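Transcriptional regulator, MarR family, putative (Bacillus cereus, PDB 3BJA) is probably a DNA-binding transcription factor of the MarR family, a two-subunit winged-helix protein expected to control the expression of target genes. Local coordinates at residues Gln69-Lys72 and Tyr76-Thr79; Glu27-Ser32 and Lys101-Val106; His16-Asn21 and Ser109-Glu114. All coordinates share one frame; numbering follows the deposited sequence. Where two conformers were deposited one is given.

Contact 1. Residues Gln69-Lys72 and Tyr76-Thr79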
loop_
_atom_site.group_PDB
_atom_site.type_symbol
_atom_site.label_atom_id
_atom_site.label_comp_id
_atom_site.label_asym_id
_atom_site.label_seq_id
_atom_site.Cartn_x
_atom_site.Cartn_y
_atom_site.Cartn_z
ATOM N N GLN A 69 -6.430 -18.581 -4.220
ATOM C CA GLN A 69 -6.869 -19.586 -5.218
ATOM C C GLN A 69 -6.024 -19.580 -6.496
ATOM O O GLN A 69 -5.728 -20.640 -7.052
ATOM C CB GLN A 69 -8.364 -19.425 -5.568
ATOM C CG GLN A 69 -9.240 -20.447 -4.869
ATOM C CD GLN A 69 -9.102 -21.855 -5.478
ATOM O OE1 GLN A 69 -9.141 -22.027 -6.697
ATOM N NE2 GLN A 69 -8.957 -22.860 -4.620
ATOM N N ARG A 70 -5.653 -18.380 -6.933
ATOM C CA ARG A 70 -4.775 -18.165 -8.082
ATOM C C ARG A 70 -3.407 -18.786 -7.785
ATOM O O ARG A 70 -2.862 -19.515 -8.612
ATOM C CB ARG A 70 -4.657 -16.654 -8.357
ATOM C CG ARG A 70 -3.896 -16.206 -9.598
ATOM C CD ARG A 70 -4.434 -16.872 -10.819
ATOM N NE ARG A 70 -4.244 -16.103 -12.055
ATOM C CZ ARG A 70 -5.202 -15.463 -12.755
ATOM N NH1 ARG A 70 -6.504 -15.474 -12.401
ATOM N NH2 ARG A 70 -4.853 -14.808 -13.869
HETATM N N MSE A 71 -2.875 -18.516 -6.588
HETATM C CA MSE A 71 -1.614 -19.120 -6.122
HETATM C C MSE A 71 -1.744 -20.642 -5.932
HETATM O O MSE A 71 -0.757 -21.359 -6.039
HETATM C CB MSE A 71 -1.125 -18.462 -4.811
HETATM C CG MSE A 71 -0.745 -16.997 -4.954
HETATM SE SE MSE A 71 -0.032 -16.189 -3.290
HETATM C CE MSE A 71 1.808 -16.890 -3.308
ATOM N N LYS A 72 -2.953 -21.117 -5.631
ATOM C CA LYS A 72 -3.218 -22.542 -5.462
ATOM C C LYS A 72 -3.101 -23.279 -6.810
ATOM O O LYS A 72 -2.418 -24.307 -6.877
ATOM C CB LYS A 72 -4.589 -22.792 -4.801
ATOM C CG LYS A 72 -4.755 -24.193 -4.209
ATOM C CD LYS A 72 -6.198 -24.461 -3.800
ATOM C CE LYS A 72 -6.378 -25.825 -3.117
ATOM N NZ LYS A 72 -5.852 -26.934 -3.916
ATOM N N TYR A 76 1.982 -22.657 -6.043
ATOM C CA TYR A 76 2.834 -22.082 -5.006
ATOM C C TYR A 76 2.370 -22.489 -3.606
ATOM O O TYR A 76 3.194 -22.850 -2.772
ATOM C CB TYR A 76 2.862 -20.561 -5.090
ATOM C CG TYR A 76 3.327 -19.977 -6.410
ATOM C CD1 TYR A 76 4.625 -20.208 -6.893
ATOM C CD2 TYR A 76 2.490 -19.132 -7.156
ATOM C CE1 TYR A 76 5.061 -19.643 -8.118
ATOM C CE2 TYR A 76 2.920 -18.555 -8.371
ATOM C CZ TYR A 76 4.200 -18.817 -8.846
ATOM O OH TYR A 76 4.585 -18.240 -10.030
ATOM N N VAL A 77 1.059 -22.399 -3.352
ATOM C CA VAL A 77 0.450 -22.719 -2.042
ATOM C C VAL A 77 -0.584 -23.836 -2.139
ATOM O O VAL A 77 -1.116 -24.110 -3.217
ATOM C CB VAL A 77 -0.245 -21.485 -1.398
ATOM C CG1 VAL A 77 0.721 -20.301 -1.309
ATOM C CG2 VAL A 77 -1.520 -21.087 -2.163
HETATM N N MSE A 78 -0.855 -24.459 -0.989
HETATM C CA MSE A 78 -1.849 -25.534 -0.834
HETATM C C MSE A 78 -2.760 -25.207 0.354
HETATM O O MSE A 78 -2.269 -24.828 1.421
HETATM C CB MSE A 78 -1.144 -26.864 -0.594
HETATM C CG MSE A 78 -2.053 -28.075 -0.424
HETATM SE SE MSE A 78 -3.343 -28.284 -1.875
HETATM C CE MSE A 78 -2.106 -28.656 -3.362
ATOM N N THR A 79 -4.071 -25.346 0.153
ATOM C CA THR A 79 -5.084 -25.077 1.183
ATOM C C THR A 79 -5.867 -26.353 1.534
ATOM O O THR A 79 -6.105 -27.219 0.672
ATOM C CB THR A 79 -6.050 -23.927 0.779
ATOM O OG1 THR A 79 -6.884 -24.323 -0.312
ATOM C CG2 THR A 79 -5.259 -22.656 0.394
#

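Contact 2. Residues Glu27-Ser32 and Lys101-Val106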
loop_
_atom_site.group_PDB
_atom_site.type_symbol
_atom_site.label_atom_id
_atom_site.label_comp_id
_atom_site.label_asym_id
_atom_site.label_seq_id
_atom_site.Cartn_x
_atom_site.Cartn_y
_atom_site.Cartn_z
ATOM N N GLU A 27 9.706 -9.496 -11.448
ATOM C CA GLU A 27 8.881 -9.670 -12.675
ATOM C C GLU A 27 9.037 -11.025 -13.351
ATOM O O GLU A 27 8.046 -11.672 -13.708
ATOM C CB GLU A 27 9.249 -8.556 -13.683
ATOM C CG GLU A 27 8.430 -8.453 -14.967
ATOM C CD GLU A 27 8.989 -7.428 -15.966
ATOM O OE1 GLU A 27 9.808 -6.564 -15.560
ATOM O OE2 GLU A 27 8.604 -7.493 -17.173
ATOM N N GLN A 28 10.293 -11.424 -13.526
ATOM C CA GLN A 28 10.672 -12.699 -14.157
ATOM C C GLN A 28 10.055 -13.961 -13.538
ATOM O O GLN A 28 9.897 -14.944 -14.240
ATOM C CB GLN A 28 12.204 -12.847 -14.201
ATOM C CG GLN A 28 12.898 -12.935 -12.818
ATOM C CD GLN A 28 14.410 -13.081 -12.935
ATOM O OE1 GLN A 28 15.135 -12.084 -13.008
ATOM N NE2 GLN A 28 14.895 -14.336 -12.920
ATOM N N TYR A 29 9.715 -13.923 -12.246
ATOM C CA TYR A 29 9.104 -15.065 -11.539
ATOM C C TYR A 29 7.574 -15.121 -11.610
ATOM O O TYR A 29 6.964 -15.916 -10.888
ATOM C CB TYR A 29 9.545 -15.075 -10.065
ATOM C CG TYR A 29 11.033 -15.137 -9.910
ATOM C CD1 TYR A 29 11.700 -16.347 -10.047
ATOM C CD2 TYR A 29 11.789 -13.984 -9.647
ATOM C CE1 TYR A 29 13.082 -16.427 -9.936
ATOM C CE2 TYR A 29 13.179 -14.051 -9.531
ATOM C CZ TYR A 29 13.815 -15.289 -9.674
ATOM O OH TYR A 29 15.168 -15.423 -9.569
ATOM N N ASP A 30 6.947 -14.305 -12.461
ATOM C CA ASP A 30 5.480 -14.275 -12.599
ATOM C C ASP A 30 4.704 -14.061 -11.280
ATOM O O ASP A 30 3.698 -14.729 -11.009
ATOM C CB ASP A 30 5.010 -15.528 -13.348
ATOM C CG ASP A 30 5.621 -15.627 -14.712
ATOM O OD1 ASP A 30 5.520 -14.638 -15.455
ATOM O OD2 ASP A 30 6.182 -16.686 -15.058
ATOM N N ILE A 31 5.221 -13.147 -10.464
ATOM C CA ILE A 31 4.616 -12.751 -9.186
ATOM C C ILE A 31 4.786 -11.250 -9.001
ATOM O O ILE A 31 5.669 -10.642 -9.613
ATOM C CB ILE A 31 5.226 -13.510 -7.953
ATOM C CG1 ILE A 31 6.736 -13.278 -7.780
ATOM C CG2 ILE A 31 4.954 -15.010 -8.054
ATOM C CD1 ILE A 31 7.274 -13.719 -6.409
ATOM N N SER A 32 3.938 -10.662 -8.165
ATOM C CA SER A 32 4.027 -9.232 -7.797
ATOM C C SER A 32 4.326 -9.170 -6.310
ATOM O O SER A 32 4.414 -10.226 -5.656
ATOM C CB SER A 32 2.715 -8.521 -8.100
ATOM O OG SER A 32 1.711 -8.941 -7.190
ATOM N N LYS A 101 10.668 -19.245 -3.408
ATOM C CA LYS A 101 11.225 -18.316 -2.412
ATOM C C LYS A 101 12.752 -18.213 -2.534
ATOM O O LYS A 101 13.289 -17.105 -2.537
ATOM C CB LYS A 101 10.895 -18.736 -0.988
ATOM C CG LYS A 101 11.315 -17.675 0.049
ATOM C CD LYS A 101 11.320 -18.232 1.445
ATOM C CE LYS A 101 11.850 -17.204 2.448
ATOM N NZ LYS A 101 13.324 -16.970 2.333
ATOM N N LYS A 102 13.418 -19.371 -2.612
ATOM C CA LYS A 102 14.874 -19.465 -2.754
ATOM C C LYS A 102 15.368 -18.644 -3.946
ATOM O O LYS A 102 16.296 -17.824 -3.806
ATOM C CB LYS A 102 15.314 -20.931 -2.907
ATOM N N GLN A 103 14.725 -18.850 -5.097
ATOM C CA GLN A 103 15.084 -18.146 -6.327
ATOM C C GLN A 103 14.807 -16.631 -6.283
ATOM O O GLN A 103 15.616 -15.857 -6.796
ATOM C CB GLN A 103 14.423 -18.802 -7.548
ATOM C CG GLN A 103 14.977 -20.204 -7.867
ATOM C CD GLN A 103 14.157 -21.009 -8.882
ATOM O OE1 GLN A 103 13.072 -20.612 -9.310
ATOM N NE2 GLN A 103 14.679 -22.169 -9.248
ATOM N N VAL A 104 13.702 -16.217 -5.656
ATOM C CA VAL A 104 13.340 -14.786 -5.560
ATOM C C VAL A 104 14.209 -14.002 -4.536
ATOM O O VAL A 104 14.456 -12.806 -4.733
ATOM C CB VAL A 104 11.822 -14.567 -5.260
ATOM C CG1 VAL A 104 11.480 -13.123 -5.370
ATOM C CG2 VAL A 104 10.968 -15.278 -6.255
ATOM N N ASP A 105 14.659 -14.671 -3.462
ATOM C CA ASP A 105 15.535 -14.064 -2.426
ATOM C C ASP A 105 16.815 -13.457 -3.005
ATOM O O ASP A 105 17.323 -12.485 -2.461
ATOM C CB ASP A 105 15.910 -15.087 -1.322
ATOM C CG ASP A 105 14.755 -15.388 -0.325
ATOM O OD1 ASP A 105 13.780 -14.614 -0.191
ATOM O OD2 ASP A 105 14.856 -16.426 0.362
ATOM N N VAL A 106 17.314 -14.035 -4.103
ATOM C CA VAL A 106 18.490 -13.529 -4.820
ATOM C C VAL A 106 18.173 -12.164 -5.448
ATOM O O VAL A 106 18.966 -11.233 -5.300
ATOM C CB VAL A 106 18.993 -14.529 -5.902
ATOM C CG1 VAL A 106 20.237 -13.990 -6.604
ATOM C CG2 VAL A 106 19.298 -15.880 -5.278
#

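Contact 3. Residues His16-Asn21 and Ser109-Glu114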
loop_
_atom_site.group_PDB
_atom_site.type_symbol
_atom_site.label_atom_id
_atom_site.label_comp_id
_atom_site.label_asym_id
_atom_site.label_seq_id
_atom_site.Cartn_x
_atom_site.Cartn_y
_atom_site.Cartn_z
ATOM N N HIS A 16 5.682 4.012 -2.600
ATOM C CA HIS A 16 5.155 3.605 -3.904
ATOM C C HIS A 16 6.264 3.330 -4.939
ATOM O O HIS A 16 6.174 2.350 -5.676
ATOM C CB HIS A 16 4.104 4.575 -4.430
ATOM C CG HIS A 16 2.847 4.606 -3.610
ATOM N ND1 HIS A 16 2.063 5.735 -3.489
ATOM C CD2 HIS A 16 2.259 3.656 -2.844
ATOM C CE1 HIS A 16 1.034 5.470 -2.704
ATOM N NE2 HIS A 16 1.136 4.217 -2.290
ATOM N N LEU A 17 7.313 4.153 -4.967
ATOM C CA LEU A 17 8.480 3.897 -5.838
ATOM C C LEU A 17 9.174 2.568 -5.483
ATOM O O LEU A 17 9.636 1.854 -6.369
ATOM C CB LEU A 17 9.489 5.048 -5.791
ATOM C CG LEU A 17 9.048 6.364 -6.444
ATOM C CD1 LEU A 17 9.953 7.520 -5.994
ATOM C CD2 LEU A 17 9.036 6.246 -7.959
ATOM N N LEU A 18 9.240 2.251 -4.195
ATOM C CA LEU A 18 9.797 0.977 -3.726
ATOM C C LEU A 18 8.952 -0.232 -4.185
ATOM O O LEU A 18 9.553 -1.248 -4.526
ATOM C CB LEU A 18 10.014 0.954 -2.196
ATOM C CG LEU A 18 11.121 1.813 -1.571
ATOM C CD1 LEU A 18 10.963 1.944 -0.036
ATOM C CD2 LEU A 18 12.472 1.265 -1.920
ATOM N N GLN A 19 7.609 -0.158 -4.171
ATOM C CA GLN A 19 6.826 -1.298 -4.646
ATOM C C GLN A 19 6.999 -1.423 -6.175
ATOM O O GLN A 19 7.280 -2.538 -6.662
ATOM C CB GLN A 19 5.374 -1.262 -4.163
ATOM C CG GLN A 19 5.228 -1.215 -2.614
ATOM C CD GLN A 19 5.901 -2.383 -1.862
ATOM O OE1 GLN A 19 5.417 -3.528 -1.872
ATOM N NE2 GLN A 19 7.003 -2.077 -1.182
ATOM N N LYS A 20 6.892 -0.307 -6.905
ATOM C CA LYS A 20 7.124 -0.271 -8.355
ATOM C C LYS A 20 8.447 -0.953 -8.741
ATOM O O LYS A 20 8.461 -1.833 -9.590
ATOM C CB LYS A 20 7.133 1.184 -8.825
ATOM C CG LYS A 20 7.477 1.467 -10.312
ATOM C CD LYS A 20 7.436 2.989 -10.556
ATOM C CE LYS A 20 8.141 3.440 -11.839
ATOM N NZ LYS A 20 8.410 4.932 -11.818
ATOM N N ASN A 21 9.530 -0.551 -8.084
ATOM C CA ASN A 21 10.870 -1.089 -8.341
ATOM C C ASN A 21 11.070 -2.555 -7.926
ATOM O O ASN A 21 11.883 -3.248 -8.554
ATOM C CB ASN A 21 11.948 -0.214 -7.679
ATOM C CG ASN A 21 12.098 1.166 -8.329
ATOM O OD1 ASN A 21 11.423 1.509 -9.295
ATOM N ND2 ASN A 21 13.010 1.967 -7.780
ATOM N N SER A 109 17.467 -9.503 -2.532
ATOM C CA SER A 109 18.745 -9.044 -1.975
ATOM C C SER A 109 19.333 -7.931 -2.856
ATOM O O SER A 109 19.758 -6.900 -2.342
ATOM C CB SER A 109 19.720 -10.208 -1.845
ATOM O OG SER A 109 20.958 -9.792 -1.297
ATOM N N ASP A 110 19.321 -8.138 -4.173
ATOM C CA ASP A 110 19.769 -7.119 -5.125
ATOM C C ASP A 110 18.860 -5.894 -5.099
ATOM O O ASP A 110 19.350 -4.797 -5.260
ATOM C CB ASP A 110 19.821 -7.662 -6.557
ATOM C CG ASP A 110 20.896 -8.724 -6.763
ATOM O OD1 ASP A 110 21.951 -8.696 -6.080
ATOM O OD2 ASP A 110 20.682 -9.583 -7.653
ATOM N N PHE A 111 17.549 -6.092 -4.924
ATOM C CA PHE A 111 16.576 -4.975 -4.842
ATOM C C PHE A 111 16.908 -4.027 -3.691
ATOM O O PHE A 111 17.019 -2.821 -3.910
ATOM C CB PHE A 111 15.112 -5.463 -4.760
ATOM C CG PHE A 111 14.140 -4.424 -4.205
ATOM C CD1 PHE A 111 13.680 -3.376 -5.006
ATOM C CD2 PHE A 111 13.697 -4.504 -2.883
ATOM C CE1 PHE A 111 12.788 -2.419 -4.503
ATOM C CE2 PHE A 111 12.800 -3.546 -2.364
ATOM C CZ PHE A 111 12.350 -2.500 -3.179
ATOM N N LEU A 112 17.093 -4.596 -2.498
ATOM C CA LEU A 112 17.440 -3.835 -1.285
ATOM C C LEU A 112 18.738 -3.038 -1.446
ATOM O O LEU A 112 18.786 -1.886 -1.053
ATOM C CB LEU A 112 17.530 -4.749 -0.058
ATOM C CG LEU A 112 16.235 -5.444 0.388
ATOM C CD1 LEU A 112 16.568 -6.518 1.439
ATOM C CD2 LEU A 112 15.183 -4.458 0.878
ATOM N N LYS A 113 19.762 -3.630 -2.053
ATOM C CA LYS A 113 21.037 -2.929 -2.279
ATOM C C LYS A 113 20.884 -1.776 -3.288
ATOM O O LYS A 113 21.211 -0.619 -2.985
ATOM C CB LYS A 113 22.117 -3.905 -2.734
ATOM C CG LYS A 113 22.466 -4.954 -1.681
ATOM N N GLU A 114 20.304 -2.088 -4.447
ATOM C CA GLU A 114 20.112 -1.118 -5.543
ATOM C C GLU A 114 19.137 0.015 -5.255
ATOM O O GLU A 114 19.240 1.070 -5.899
ATOM C CB GLU A 114 19.716 -1.844 -6.842
ATOM C CG GLU A 114 20.843 -2.779 -7.371
ATOM C CD GLU A 114 20.384 -3.826 -8.405
ATOM O OE1 GLU A 114 19.388 -3.602 -9.132
ATOM O OE2 GLU A 114 21.054 -4.883 -8.498
#

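Contact 1. Residues Gln69-Lys72 and Tyr76-Thr79
Lys72 carries its side chain, extended as far as CE, obliquely across Val77, Met78 and Thr79, and each part of it meets a different neighbour. CG stands anti to the backbone N (chi1 -162°), which sends the chain past the backbone of Val77 and on toward Thr79. CB and then CG pass Val77 O, CG at 3.8 Å. CD draws near the hydroxyl of Thr79, and CE comes closer still, 3.2 Å from Thr79 OG1. At the bend before the tip the ammonium turns off toward Met78, a selenomethionine like Met71, placing Lys72 NZ 3.5 Å from Met78 SE. The main chain joins in as well, since the CA-H of Lys72 points almost straight at Val77 O (Lys72 CA to Val77 O 3.5 Å).

This is the turn between helix 64-73 and strand 77-81 of the winged helix-turn-helix, where the recognition helix of MarR-type proteins hands over to the wing; DNA binding by this unit is inferred from the family. Met71 O, close to the helix end, serves both amides at the start of the returning chain. Tyr76 N donates to Met71 O at 3.0 Å, nearly in line with the C=O bond though the hydrogen bond is bent, 141° at the hydrogen, while Val77 N adds a weak bond to Met71 O at 3.4 Å that is itself almost straight. Next to this pair of bonds the apolar side chains close up: Met71 CB rests against Val77 CG2 at 3.7 Å, and the methyl CE of Met71, beyond a bend at chi3, approaches Val77 CG1 and Tyr76 CB. Met71 also packs on Gln35, Val38 and Ile39 of helix 33-44, and Val77 on Leu42 of the same helix. On the ring of Tyr76, the charge of Lys96 makes a cation-pi contact.

Contact 2. Residues Glu27-Ser32 and Lys101-Val106
Tyr29 OH sits 2.8 Å from Gln103 O, a backbone carbonyl of helix 95-116, and Gln107 NE2 of the same helix lies close to this hydroxyl too. The contact belongs to the MarR fold: the loop between helices 2-25 and 33-44 is laid against the long helix that follows the wing and, in this family, leads from the winged-helix part to the dimer-forming helices. The Tyr29 ring carries most of the meeting. Its CG stands anti to the carbonyl carbon (chi1 -58°), with the ring reaching across to the helix. Val104 CG2 covers one face in a CH-pi contact, 3.8 Å from the ring centroid of Tyr29 and 19° off the normal. The opposite face is covered from within the loop by Gln28 CG, 3.4 Å above the Tyr29 ring plane, both offset toward the rim, so that an aliphatic group lies on each face. Farther out, Tyr29 CE1 touches Gln103 CB at 3.6 Å. The salt bridge of this helix segment, in which Lys101 NZ donates to the syn lone pair of Asp105 OD2, 2.6 Å away, faces away from the loop, toward helix 33-44. Ile26 and Phe36 also pack on Val104, and Ile31 reaches the same valine methyl tip to tip, with Ile31 CD1 4.0 Å from Val104 CG2.

Contact 3. Residues His16-Asn21 and Ser109-Glu114
A first torsion of 160° sets CG of Phe111 opposite its own backbone N and directs the ring toward helix 2-25, where Leu18 (chi1 -70°) turns CG away from the carbonyl carbon. The far end of the ring arrives at the main chain of that helix. Phe111 CZ lies 3.3 Å from Leu18 O, and the neighbouring carbon CE1 is almost as near. The carbonyl thus has aromatic C-H groups beside it, a pairing that may be mildly favourable, although its approach to the ring is oblique. Leu18 brings in one branch as well: Leu18 CD2 touches Phe111 CZ at 4.0 Å, the two side chains crossing at about a right angle. Asn21 contributes its CB, which meets the edge of the ring in its plane, 4.0 Å from Phe111 CE1, and its carbonyl carbon, Asn21 C, 3.8 Å from the same CE1. The amide of Asn21 turns to other partners, with Asn21 ND2 donating to Asn115 OD1 and to Leu138 O of the second subunit; Asn115 ND2 in turn bonds Phe111 O. Leu18 also packs on Ile11 of the second subunit, and Gln19 NE2 bonds Tyr8 OH there. A buried phenylalanine joining the first helix to the long helix after the wing, with the partner chain alongside, belongs to the helical dimerisation region of MarR-family proteins.

Overall arrangement
The three contacts run through the fold from the winged-helix part to the dimer interface. Contact 1, the local turn from helix 64-73 into strand 77-81, has its centre about 16 Å from that of contact 2 and touches it, Tyr76 OH packing against the backbone of 29-30 and on Ile31. Contacts 2 and 3 lie about 13 Å apart between centres and share helix 95-116. Contacts 1 and 3, about 26 Å apart between centres, fall on opposite sides of the chain's centre. In sequence, contact 3 encloses contact 2, which encloses contact 1. Helix 95-116 runs from near the wing to the subunit interface, consistent with coupling between dimer geometry and DNA binding in this family.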